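Local coordinates for DUF724 domain-containing protein 6-like (Raphanus sativus, PDB 5ZWX) that binds histone H3 tails carrying the H3K9me2 mark through paired Agenet domains and probably links this heterochromatin mark to DNA methylation, at residues A[25-37]-A[100-112]. Residues are numbered along the deposited sequence; the frame is centred on the assembly and turned at random.
Sequences NESGFRGSWYMGK and DAFYSDGWWEGTV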
ATOM      1  N   ASN A  25       0.009   7.583   8.823  1.00 43.81           N
ATOM      2  CA  ASN A  25      -0.688   8.798   9.188  1.00 50.90           C
ATOM      3  C   ASN A  25       0.189  10.019   8.879  1.00 52.01           C
ATOM      4  O   ASN A  25      -0.289  11.154   8.802  1.00 58.68           O
ATOM      5  CB  ASN A  25      -1.060   8.752  10.675  1.00 56.07           C
ATOM      6  CG  ASN A  25      -1.849   7.494  11.050  1.00 60.28           C
ATOM      7  OD1 ASN A  25      -2.673   7.016  10.277  1.00 63.80           O
ATOM      8  ND2 ASN A  25      -1.599   6.964  12.244  1.00 58.02           N
ATOM      9  N   GLU A  26       1.480   9.771   8.699  1.00 46.62           N
ATOM     10  CA  GLU A  26       2.446  10.851   8.487  1.00 54.77           C
ATOM     11  C   GLU A  26       2.242  11.506   7.127  1.00 47.80           C
ATOM     12  O   GLU A  26       2.009  10.824   6.130  1.00 39.06           O
ATOM     13  CB  GLU A  26       3.880  10.330   8.604  1.00 60.29           C
ATOM     14  CG  GLU A  26       4.148   9.479   9.833  1.00 69.78           C
ATOM     15  CD  GLU A  26       5.459   8.725   9.736  1.00 79.61           C
ATOM     16  OE1 GLU A  26       6.406   9.264   9.133  1.00 87.50           O
ATOM     17  OE2 GLU A  26       5.545   7.589  10.250  1.00 83.41           O
ATOM     18  N   SER A  27       2.383  12.830   7.078  1.00 44.06           N
ATOM     19  CA  SER A  27       2.086  13.571   5.853  1.00 47.01           C
ATOM     20  C   SER A  27       2.942  13.103   4.671  1.00 45.10           C
ATOM     21  O   SER A  27       2.466  13.044   3.522  1.00 43.38           O
ATOM     22  CB  SER A  27       2.283  15.073   6.072  1.00 56.92           C
ATOM     23  OG  SER A  27       3.628  15.361   6.391  1.00 61.09           O
ATOM     24  N   GLY A  28       4.194  12.744   4.959  1.00 39.07           N
ATOM     25  CA  GLY A  28       5.103  12.318   3.902  1.00 36.12           C
ATOM     26  C   GLY A  28       4.697  10.970   3.302  1.00 32.98           C
ATOM     27  O   GLY A  28       5.285  10.530   2.312  1.00 30.86           O
ATOM     28  N   PHE A  29       3.696  10.309   3.888  1.00 28.15           N
ATOM     29  CA  PHE A  29       3.269   9.016   3.341  1.00 26.01           C
ATOM     30  C   PHE A  29       1.821   8.981   2.862  1.00 32.43           C
ATOM     31  O   PHE A  29       1.250   7.902   2.582  1.00 29.52           O
ATOM     32  CB  PHE A  29       3.494   7.930   4.380  1.00 30.66           C
ATOM     33  CG  PHE A  29       4.917   7.478   4.443  1.00 29.54           C
ATOM     34  CD1 PHE A  29       5.446   6.688   3.420  1.00 32.38           C
ATOM     35  CD2 PHE A  29       5.733   7.852   5.490  1.00 34.46           C
ATOM     36  CE1 PHE A  29       6.772   6.275   3.457  1.00 34.97           C
ATOM     37  CE2 PHE A  29       7.052   7.436   5.542  1.00 38.93           C
ATOM     38  CZ  PHE A  29       7.575   6.656   4.508  1.00 38.16           C
ATOM     39  N   ARG A  30       1.251  10.170   2.719  1.00 30.39           N
ATOM     40  CA  ARG A  30      -0.121  10.342   2.238  1.00 32.95           C
ATOM     41  C   ARG A  30      -0.323   9.622   0.909  1.00 32.00           C
ATOM     42  O   ARG A  30       0.421   9.851  -0.054  1.00 30.04           O
ATOM     43  CB  ARG A  30      -0.433  11.835   2.071  1.00 43.17           C
ATOM     44  CG  ARG A  30      -1.905  12.165   2.020  1.00 59.76           C
ATOM     45  CD  ARG A  30      -2.536  12.016   3.391  1.00 72.67           C
ATOM     46  NE  ARG A  30      -1.984  12.979   4.342  1.00 87.34           N
ATOM     47  CZ  ARG A  30      -2.130  12.903   5.661  1.00 91.47           C
ATOM     48  NH1 ARG A  30      -2.812  11.899   6.202  1.00 93.20           N
ATOM     49  NH2 ARG A  30      -1.588  13.828   6.443  1.00 94.49           N
ATOM     50  N   GLY A  31      -1.320   8.748   0.847  1.00 29.86           N
ATOM     51  CA  GLY A  31      -1.586   8.045  -0.392  1.00 29.84           C
ATOM     52  C   GLY A  31      -0.767   6.788  -0.623  1.00 28.61           C
ATOM     53  O   GLY A  31      -0.898   6.173  -1.694  1.00 33.44           O
ATOM     54  N   SER A  32       0.058   6.376   0.340  1.00 24.87           N
ATOM     55  CA  SER A  32       0.854   5.155   0.118  1.00 23.24           C
ATOM     56  C   SER A  32       0.326   3.923   0.824  1.00 27.02           C
ATOM     57  O   SER A  32      -0.303   4.035   1.881  1.00 25.36           O
ATOM     58  CB  SER A  32       2.282   5.319   0.585  1.00 24.11           C
ATOM     59  OG  SER A  32       2.363   5.467   1.978  1.00 23.60           O
ATOM     60  N   TRP A  33       0.682   2.774   0.252  1.00 26.81           N
ATOM     61  CA  TRP A  33       0.496   1.460   0.863  1.00 28.84           C
ATOM     62  C   TRP A  33       1.843   0.731   0.746  1.00 27.44           C
ATOM     63  O   TRP A  33       2.349   0.534  -0.368  1.00 30.19           O
ATOM     64  CB  TRP A  33      -0.617   0.688   0.149  1.00 23.07           C
ATOM     65  CG  TRP A  33      -1.993   1.260   0.410  1.00 28.95           C
ATOM     66  CD1 TRP A  33      -2.721   2.084  -0.407  1.00 29.02           C
ATOM     67  CD2 TRP A  33      -2.782   1.069   1.597  1.00 25.84           C
ATOM     68  NE1 TRP A  33      -3.927   2.399   0.202  1.00 27.55           N
ATOM     69  CE2 TRP A  33      -3.983   1.791   1.428  1.00 27.20           C
ATOM     70  CE3 TRP A  33      -2.585   0.362   2.781  1.00 27.49           C
ATOM     71  CZ2 TRP A  33      -4.996   1.805   2.410  1.00 28.12           C
ATOM     72  CZ3 TRP A  33      -3.608   0.367   3.757  1.00 31.62           C
ATOM     73  CH2 TRP A  33      -4.781   1.093   3.562  1.00 29.59           C
ATOM     74  N   TYR A  34       2.441   0.379   1.882  1.00 29.11           N
ATOM     75  CA  TYR A  34       3.679  -0.418   1.920  1.00 25.83           C
ATOM     76  C   TYR A  34       3.404  -1.856   2.340  1.00 29.43           C
ATOM     77  O   TYR A  34       2.606  -2.080   3.252  1.00 28.61           O
ATOM     78  CB  TYR A  34       4.703   0.238   2.855  1.00 27.87           C
ATOM     79  CG  TYR A  34       5.479   1.303   2.058  1.00 28.04           C
ATOM     80  CD1 TYR A  34       4.883   2.522   1.737  1.00 26.71           C
ATOM     81  CD2 TYR A  34       6.766   1.054   1.573  1.00 29.99           C
ATOM     82  CE1 TYR A  34       5.581   3.503   0.945  1.00 23.69           C
ATOM     83  CE2 TYR A  34       7.458   2.016   0.801  1.00 31.60           C
ATOM     84  CZ  TYR A  34       6.854   3.230   0.504  1.00 30.21           C
ATOM     85  OH  TYR A  34       7.511   4.175  -0.277  1.00 27.18           O
HETATM   86  N   MSE A  35       4.012  -2.825   1.665  1.00 31.37           N
HETATM   87  CA  MSE A  35       3.734  -4.236   1.968  1.00 31.10           C
HETATM   88  C   MSE A  35       4.403  -4.647   3.269  1.00 36.31           C
HETATM   89  O   MSE A  35       5.494  -4.175   3.584  1.00 35.33           O
HETATM   90  CB  MSE A  35       4.204  -5.150   0.828  1.00 37.42           C
HETATM   91  CG  MSE A  35       3.733  -4.720  -0.545  1.00 39.56           C
HETATM   92 SE   MSE A  35       1.760  -4.591  -0.727  1.00 47.50          SE
HETATM   93  CE  MSE A  35       1.490  -2.682  -0.309  1.00 32.04           C
ATOM     94  N   GLY A  36       3.748  -5.515   4.049  1.00 34.19           N
ATOM     95  CA  GLY A  36       4.391  -6.022   5.243  1.00 33.79           C
ATOM     96  C   GLY A  36       3.690  -7.246   5.796  1.00 38.62           C
ATOM     97  O   GLY A  36       2.886  -7.869   5.104  1.00 33.66           O
ATOM     98  N   LYS A  37       4.013  -7.605   7.030  1.00 34.00           N
ATOM     99  CA  LYS A  37       3.340  -8.738   7.663  1.00 36.37           C
ATOM    100  C   LYS A  37       3.025  -8.432   9.122  1.00 38.79           C
ATOM    101  O   LYS A  37       3.716  -7.646   9.763  1.00 38.86           O
ATOM    102  CB  LYS A  37       4.199  -9.997   7.540  1.00 42.54           C
ATOM    103  CG  LYS A  37       5.496  -9.954   8.331  1.00 51.67           C
ATOM    104  CD  LYS A  37       6.025 -11.366   8.579  1.00 64.05           C
ATOM    105  CE  LYS A  37       6.896 -11.424   9.831  1.00 69.73           C
ATOM    106  NZ  LYS A  37       8.286 -11.895   9.577  1.00 74.99           N
ATOM    107  N   ASP A 100      -2.418   2.814  -8.504  1.00 29.43           N
ATOM    108  CA  ASP A 100      -1.263   2.993  -7.622  1.00 26.89           C
ATOM    109  C   ASP A 100      -0.025   2.747  -8.467  1.00 24.17           C
ATOM    110  O   ASP A 100      -0.005   1.831  -9.285  1.00 26.87           O
ATOM    111  CB  ASP A 100      -1.247   2.034  -6.435  1.00 28.13           C
ATOM    112  CG  ASP A 100      -2.543   2.023  -5.659  1.00 31.19           C
ATOM    113  OD1 ASP A 100      -3.235   3.067  -5.596  1.00 27.78           O
ATOM    114  OD2 ASP A 100      -2.867   0.937  -5.116  1.00 28.34           O
ATOM    115  N   ALA A 101       1.009   3.565  -8.249  1.00 24.48           N
ATOM    116  CA  ALA A 101       2.293   3.419  -8.920  1.00 23.76           C
ATOM    117  C   ALA A 101       3.355   2.909  -7.945  1.00 23.41           C
ATOM    118  O   ALA A 101       3.439   3.381  -6.801  1.00 24.87           O
ATOM    119  CB  ALA A 101       2.734   4.762  -9.516  1.00 23.75           C
ATOM    120  N   PHE A 102       4.149   1.942  -8.373  1.00 24.62           N
ATOM    121  CA  PHE A 102       5.227   1.457  -7.519  1.00 25.25           C
ATOM    122  C   PHE A 102       6.414   2.401  -7.536  1.00 24.71           C
ATOM    123  O   PHE A 102       7.058   2.605  -8.580  1.00 25.48           O
ATOM    124  CB  PHE A 102       5.676   0.074  -7.928  1.00 26.25           C
ATOM    125  CG  PHE A 102       6.379  -0.668  -6.833  1.00 31.52           C
ATOM    126  CD1 PHE A 102       5.679  -1.066  -5.683  1.00 32.17           C
ATOM    127  CD2 PHE A 102       7.723  -0.980  -6.945  1.00 35.17           C
ATOM    128  CE1 PHE A 102       6.327  -1.760  -4.670  1.00 30.59           C
ATOM    129  CE2 PHE A 102       8.374  -1.676  -5.931  1.00 35.44           C
ATOM    130  CZ  PHE A 102       7.668  -2.072  -4.798  1.00 35.25           C
ATOM    131  N   TYR A 103       6.729   2.973  -6.377  1.00 21.74           N
ATOM    132  CA  TYR A 103       7.723   4.090  -6.357  1.00 23.30           C
ATOM    133  C   TYR A 103       8.331   4.082  -4.965  1.00 25.99           C
ATOM    134  O   TYR A 103       7.585   3.848  -3.979  1.00 26.00           O
ATOM    135  CB  TYR A 103       6.991   5.393  -6.642  1.00 24.63           C
ATOM    136  CG  TYR A 103       7.850   6.614  -6.804  1.00 28.64           C
ATOM    137  CD1 TYR A 103       8.183   7.400  -5.705  1.00 22.34           C
ATOM    138  CD2 TYR A 103       8.266   7.007  -8.074  1.00 27.26           C
ATOM    139  CE1 TYR A 103       8.995   8.550  -5.884  1.00 27.30           C
ATOM    140  CE2 TYR A 103       9.037   8.114  -8.262  1.00 27.02           C
ATOM    141  CZ  TYR A 103       9.395   8.888  -7.168  1.00 27.47           C
ATOM    142  OH  TYR A 103      10.142   9.994  -7.409  1.00 28.65           O
ATOM    143  N   SER A 104       9.649   4.243  -4.852  1.00 25.77           N
ATOM    144  CA  SER A 104      10.314   4.112  -3.536  1.00 29.23           C
ATOM    145  C   SER A 104       9.843   2.868  -2.753  1.00 29.99           C
ATOM    146  O   SER A 104       9.638   2.941  -1.518  1.00 28.06           O
ATOM    147  CB  SER A 104      10.065   5.356  -2.683  1.00 27.51           C
ATOM    148  OG  SER A 104      10.611   6.521  -3.289  1.00 29.04           O
ATOM    149  N   ASP A 105       9.630   1.768  -3.488  1.00 29.79           N
ATOM    150  CA  ASP A 105       9.387   0.442  -2.955  1.00 32.22           C
ATOM    151  C   ASP A 105       8.050   0.328  -2.213  1.00 29.83           C
ATOM    152  O   ASP A 105       7.843  -0.646  -1.456  1.00 31.82           O
ATOM    153  CB  ASP A 105      10.554   0.005  -2.054  1.00 32.09           C
ATOM    154  CG  ASP A 105      11.879  -0.100  -2.833  1.00 39.16           C
ATOM    155  OD1 ASP A 105      12.003  -0.989  -3.702  1.00 38.24           O
ATOM    156  OD2 ASP A 105      12.772   0.715  -2.573  1.00 36.55           O
ATOM    157  N   GLY A 106       7.136   1.269  -2.467  1.00 23.98           N
ATOM    158  CA  GLY A 106       5.736   1.077  -2.044  1.00 26.75           C
ATOM    159  C   GLY A 106       4.783   1.519  -3.147  1.00 29.55           C
ATOM    160  O   GLY A 106       5.224   1.958  -4.237  1.00 24.56           O
ATOM    161  N   TRP A 107       3.486   1.386  -2.891  1.00 25.97           N
ATOM    162  CA  TRP A 107       2.450   1.768  -3.847  1.00 26.39           C
ATOM    163  C   TRP A 107       1.829   3.116  -3.505  1.00 27.03           C
ATOM    164  O   TRP A 107       1.349   3.319  -2.393  1.00 29.67           O
ATOM    165  CB  TRP A 107       1.343   0.691  -3.894  1.00 23.38           C
ATOM    166  CG  TRP A 107       1.822  -0.617  -4.479  1.00 27.44           C
ATOM    167  CD1 TRP A 107       2.243  -1.722  -3.794  1.00 30.21           C
ATOM    168  CD2 TRP A 107       1.913  -0.952  -5.872  1.00 31.91           C
ATOM    169  NE1 TRP A 107       2.578  -2.724  -4.673  1.00 35.21           N
ATOM    170  CE2 TRP A 107       2.390  -2.279  -5.954  1.00 37.49           C
ATOM    171  CE3 TRP A 107       1.655  -0.247  -7.060  1.00 28.34           C
ATOM    172  CZ2 TRP A 107       2.604  -2.930  -7.176  1.00 36.98           C
ATOM    173  CZ3 TRP A 107       1.859  -0.896  -8.268  1.00 24.46           C
ATOM    174  CH2 TRP A 107       2.336  -2.222  -8.319  1.00 28.79           C
ATOM    175  N   TRP A 108       1.799   4.031  -4.472  1.00 22.27           N
ATOM    176  CA  TRP A 108       1.289   5.383  -4.224  1.00 22.10           C
ATOM    177  C   TRP A 108       0.110   5.665  -5.135  1.00 24.45           C
ATOM    178  O   TRP A 108       0.215   5.524  -6.360  1.00 23.04           O
ATOM    179  CB  TRP A 108       2.414   6.445  -4.469  1.00 19.89           C
ATOM    180  CG  TRP A 108       3.585   6.255  -3.561  1.00 21.74           C
ATOM    181  CD1 TRP A 108       4.555   5.298  -3.668  1.00 20.98           C
ATOM    182  CD2 TRP A 108       3.904   7.028  -2.371  1.00 20.82           C
ATOM    183  NE1 TRP A 108       5.461   5.443  -2.626  1.00 24.77           N
ATOM    184  CE2 TRP A 108       5.071   6.479  -1.817  1.00 21.22           C
ATOM    185  CE3 TRP A 108       3.297   8.114  -1.731  1.00 21.16           C
ATOM    186  CZ2 TRP A 108       5.664   6.995  -0.645  1.00 21.39           C
ATOM    187  CZ3 TRP A 108       3.890   8.636  -0.573  1.00 20.82           C
ATOM    188  CH2 TRP A 108       5.060   8.067  -0.048  1.00 20.99           C
ATOM    189  N   GLU A 109      -1.009   6.068  -4.554  1.00 22.78           N
ATOM    190  CA  GLU A 109      -2.221   6.328  -5.333  1.00 28.78           C
ATOM    191  C   GLU A 109      -2.110   7.613  -6.164  1.00 26.70           C
ATOM    192  O   GLU A 109      -1.773   8.667  -5.632  1.00 22.65           O
ATOM    193  CB  GLU A 109      -3.429   6.453  -4.411  1.00 33.54           C
ATOM    194  CG  GLU A 109      -4.678   6.864  -5.129  1.00 49.68           C
ATOM    195  CD  GLU A 109      -5.916   6.699  -4.259  1.00 67.69           C
ATOM    196  OE1 GLU A 109      -5.759   6.616  -3.017  1.00 66.87           O
ATOM    197  OE2 GLU A 109      -7.030   6.639  -4.827  1.00 73.66           O
ATOM    198  N   GLY A 110      -2.482   7.538  -7.435  1.00 29.02           N
ATOM    199  CA  GLY A 110      -2.590   8.707  -8.292  1.00 30.04           C
ATOM    200  C   GLY A 110      -3.615   8.503  -9.397  1.00 31.15           C
ATOM    201  O   GLY A 110      -4.339   7.496  -9.414  1.00 30.00           O
ATOM    202  N   THR A 111      -3.676   9.462 -10.323  1.00 28.08           N
ATOM    203  CA  THR A 111      -4.641   9.441 -11.426  1.00 27.89           C
ATOM    204  C   THR A 111      -3.935   9.561 -12.761  1.00 28.16           C
ATOM    205  O   THR A 111      -3.100  10.448 -12.924  1.00 26.41           O
ATOM    206  CB  THR A 111      -5.647  10.611 -11.316  1.00 33.29           C
ATOM    207  OG1 THR A 111      -6.417  10.474 -10.115  1.00 36.13           O
ATOM    208  CG2 THR A 111      -6.578  10.618 -12.514  1.00 33.49           C
ATOM    209  N   VAL A 112      -4.279   8.719 -13.721  1.00 27.94           N
ATOM    210  CA  VAL A 112      -3.647   8.787 -15.050  1.00 24.91           C
ATOM    211  C   VAL A 112      -4.159  10.018 -15.773  1.00 29.11           C
ATOM    212  O   VAL A 112      -5.358  10.204 -15.908  1.00 31.65           O
ATOM    213  CB  VAL A 112      -3.930   7.507 -15.869  1.00 29.86           C
ATOM    214  CG1 VAL A 112      -3.322   7.578 -17.330  1.00 26.61           C
ATOM    215  CG2 VAL A 112      -3.427   6.287 -15.119  1.00 29.18           C
TER
HETATM  216  O   HOH W   1      -4.449   5.054  -1.209  1.00 51.67           O
HETATM  217  O   HOH W   2       6.043  -2.290  -0.361  1.00 29.28           O
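W33 and W107 exchange both backbone bonds of an antiparallel hydrogen-bonded pair: W33 N reaches W107 O at 2.8 Å, and W107 N returns to W33 O at 2.9 Å. Two residues along each strand, E109 N donates almost straight (170°) to G31 O, within the type II turn of 29-32. At the other end the Y34 hydroxyl gives its proton to S104 O, 2.8 Å from OH, from above the carbonyl plane; W108 NE1 adds only weak bonds to this OH and to Y103 O. Water bridges M35 N to D105 O.

Packing is aromatic on the face carrying S32 and W108. With W108 CG anti to its carbonyl carbon (chi1 -61°), the indole lies beneath S32 CB, 3.6 Å from the centroid of the six-membered ring, nearly on its normal. S32 OG turns back to F29 O. F29 meets the indole rim to rim, CD1 to CH2, whereas the Y34 ring stands perpendicular to it and rests one face on G106 CA, 3.5 Å from the phenol centroid. A phenylalanine in place of Y34 would probably keep this CH-pi contact but leave S104 O without its hydroxyl donor, loosening the 103-106 turn. On the opposite face, the selenomethionine M35 brings CE to the edge of W107.

Antiparallel pairing of strands 32-40 and 106-116 joins the SH3-like Agenet domain to what is probably the cassette's second, and the bound H3K9me2 peptide lies against the joint: E26 and D105 salt-bridge its basic side chains, while Y103 and W108 pack on a modified one, consistent with an aromatic methyl-lysine pocket.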